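Long-range contact in elongation factor 1-beta (Pyrococcus horikoshii OT-3, PDB 7CSL), which probably promotes exchange of GDP for GTP on EF-1-alpha, regenerating the GTP-bound factor that carries aminoacyl-tRNA to the ribosome: residues C[27-32]-C[53-58]. Numbering follows the deposited sequence.
Sequences KLKKVI and LKFYVL
Helix-on-sheet packing in the ferredoxin-like alpha-beta sandwich of the EF-1 guanine nucleotide exchange domain joins the last turn of helix 21-29, together with the type I turn Lys29-Ile32 that overlaps it at Lys29, to strand 50-59. The tight part is apolar and centres on Leu28 and Phe55, whose side chains cross at about a right angle. With its CG anti to the carbonyl carbon, Phe55 brings CZ to 3.5 Å from Leu28 CB; Leu28 CD1 lies 3.4 Å from that same tip atom, approaching the ring obliquely. The same methyl also meets Leu53 CD2 at 3.6 Å, two residues back along the strand, so that one leucine branch bridges two residues of the sheet's inner face. Val12 of strand 6-14 and Phe74 of helix 67-75 touch both Leu28 and Phe55, and the Phe74 and Phe55 rings meet with their planes at about 55°. At the far end of the turn the packing loosens: Ile32 CD1 stands 4.5 Å from Phe55 CD2. On the solvent side Lys29 runs out extended, its NZ paired in a salt bridge with Glu25; nearer its root, Lys29 CG borders the ring edge, 4.1 Å from Phe55 CE2.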
loop_
_atom_site.group_PDB
_atom_site.type_symbol
_atom_site.label_atom_id
_atom_site.label_comp_id
_atom_site.label_asym_id
_atom_site.label_seq_id
_atom_site.Cartn_x
_atom_site.Cartn_y
_atom_site.Cartn_z
ATOM N N LYS C 27 19.868 19.531 4.207
ATOM C CA LYS C 27 20.035 18.983 5.562
ATOM C C LYS C 27 19.531 17.562 5.657
ATOM O O LYS C 27 20.134 16.692 6.324
ATOM C CB LYS C 27 19.293 19.832 6.618
ATOM C CG LYS C 27 20.153 20.922 7.263
ATOM C CD LYS C 27 19.354 22.162 7.646
ATOM C CE LYS C 27 20.114 23.087 8.602
ATOM N NZ LYS C 27 19.642 22.961 10.019
ATOM N N LEU C 28 18.379 17.337 5.042
ATOM C CA LEU C 28 17.790 16.007 4.989
ATOM C C LEU C 28 18.687 15.039 4.233
ATOM O O LEU C 28 18.832 13.892 4.626
ATOM C CB LEU C 28 16.446 16.084 4.281
ATOM C CG LEU C 28 15.393 16.816 5.080
ATOM C CD1 LEU C 28 14.200 17.140 4.161
ATOM C CD2 LEU C 28 14.988 15.987 6.285
ATOM N N LYS C 29 19.288 15.505 3.147
ATOM C CA LYS C 29 20.178 14.636 2.378
ATOM C C LYS C 29 21.325 14.107 3.249
ATOM O O LYS C 29 21.644 12.933 3.171
ATOM C CB LYS C 29 20.689 15.334 1.132
ATOM C CG LYS C 29 19.666 15.410 0.009
ATOM C CD LYS C 29 20.084 16.416 -1.057
ATOM C CE LYS C 29 19.296 16.211 -2.333
ATOM N NZ LYS C 29 19.482 17.322 -3.307
ATOM N N LYS C 30 21.870 14.947 4.132
ATOM C CA LYS C 30 23.018 14.569 4.971
ATOM C C LYS C 30 22.704 13.527 6.063
ATOM O O LYS C 30 23.631 12.979 6.629
ATOM C CB LYS C 30 23.652 15.825 5.624
ATOM C CG LYS C 30 24.262 16.801 4.612
ATOM C CD LYS C 30 24.626 18.157 5.248
ATOM C CE LYS C 30 25.776 18.015 6.236
ATOM N NZ LYS C 30 26.589 19.262 6.423
ATOM N N VAL C 31 21.427 13.304 6.399
ATOM C CA VAL C 31 21.051 12.339 7.453
ATOM C C VAL C 31 20.511 11.006 6.921
ATOM O O VAL C 31 20.221 10.155 7.712
ATOM C CB VAL C 31 20.033 12.904 8.487
ATOM C CG1 VAL C 31 20.572 14.168 9.130
ATOM C CG2 VAL C 31 18.622 13.146 7.881
ATOM N N ILE C 32 20.348 10.833 5.605
ATOM C CA ILE C 32 20.115 9.476 5.044
ATOM C C ILE C 32 21.341 8.584 5.354
ATOM O O ILE C 32 22.454 8.910 4.963
ATOM C CB ILE C 32 19.923 9.493 3.528
ATOM C CG1 ILE C 32 18.667 10.317 3.148
ATOM C CG2 ILE C 32 19.784 8.070 2.989
ATOM C CD1 ILE C 32 18.734 10.865 1.749
ATOM N N LEU C 53 8.543 17.893 0.306
ATOM C CA LEU C 53 9.713 17.316 -0.356
ATOM C C LEU C 53 9.465 15.797 -0.381
ATOM O O LEU C 53 9.219 15.191 0.668
ATOM C CB LEU C 53 10.971 17.601 0.422
ATOM C CG LEU C 53 11.757 18.926 0.291
ATOM C CD1 LEU C 53 10.902 20.138 0.098
ATOM C CD2 LEU C 53 12.635 19.087 1.514
ATOM N N LYS C 54 9.544 15.206 -1.565
ATOM C CA LYS C 54 9.415 13.753 -1.755
ATOM C C LYS C 54 10.753 13.141 -2.160
ATOM O O LYS C 54 11.248 13.358 -3.245
ATOM C CB LYS C 54 8.308 13.466 -2.759
ATOM C CG LYS C 54 6.927 13.606 -2.125
ATOM C CD LYS C 54 5.829 13.724 -3.176
ATOM C CE LYS C 54 5.633 12.477 -4.019
ATOM N NZ LYS C 54 6.324 12.542 -5.339
ATOM N N PHE C 55 11.352 12.436 -1.206
ATOM C CA PHE C 55 12.616 11.750 -1.333
ATOM C C PHE C 55 12.437 10.313 -1.831
ATOM O O PHE C 55 11.807 9.505 -1.175
ATOM C CB PHE C 55 13.316 11.718 0.031
ATOM C CG PHE C 55 13.871 13.060 0.459
ATOM C CD1 PHE C 55 13.033 14.057 0.914
ATOM C CD2 PHE C 55 15.237 13.320 0.401
ATOM C CE1 PHE C 55 13.554 15.279 1.309
ATOM C CE2 PHE C 55 15.762 14.533 0.789
ATOM C CZ PHE C 55 14.927 15.515 1.219
ATOM N N TYR C 56 13.026 10.011 -2.975
ATOM C CA TYR C 56 13.028 8.663 -3.553
ATOM C C TYR C 56 14.248 7.944 -2.986
ATOM O O TYR C 56 15.335 7.955 -3.572
ATOM C CB TYR C 56 13.002 8.746 -5.064
ATOM C CG TYR C 56 11.684 9.279 -5.546
ATOM C CD1 TYR C 56 11.317 10.617 -5.313
ATOM C CD2 TYR C 56 10.771 8.458 -6.179
ATOM C CE1 TYR C 56 10.079 11.108 -5.693
ATOM C CE2 TYR C 56 9.525 8.950 -6.599
ATOM C CZ TYR C 56 9.185 10.282 -6.352
ATOM O OH TYR C 56 7.953 10.809 -6.747
ATOM N N VAL C 57 14.058 7.341 -1.821
ATOM C CA VAL C 57 15.156 6.663 -1.117
ATOM C C VAL C 57 15.351 5.265 -1.711
ATOM O O VAL C 57 14.390 4.528 -1.825
ATOM C CB VAL C 57 14.875 6.572 0.389
ATOM C CG1 VAL C 57 16.070 6.020 1.174
ATOM C CG2 VAL C 57 14.548 7.967 0.966
ATOM N N LEU C 58 16.614 4.911 -2.007
ATOM C CA LEU C 58 17.012 3.605 -2.475
ATOM C C LEU C 58 17.439 2.728 -1.312
ATOM O O LEU C 58 18.202 3.140 -0.407
ATOM C CB LEU C 58 18.167 3.708 -3.484
ATOM C CG LEU C 58 17.884 4.662 -4.636
ATOM C CD1 LEU C 58 19.108 4.896 -5.489
ATOM C CD2 LEU C 58 16.689 4.122 -5.438
#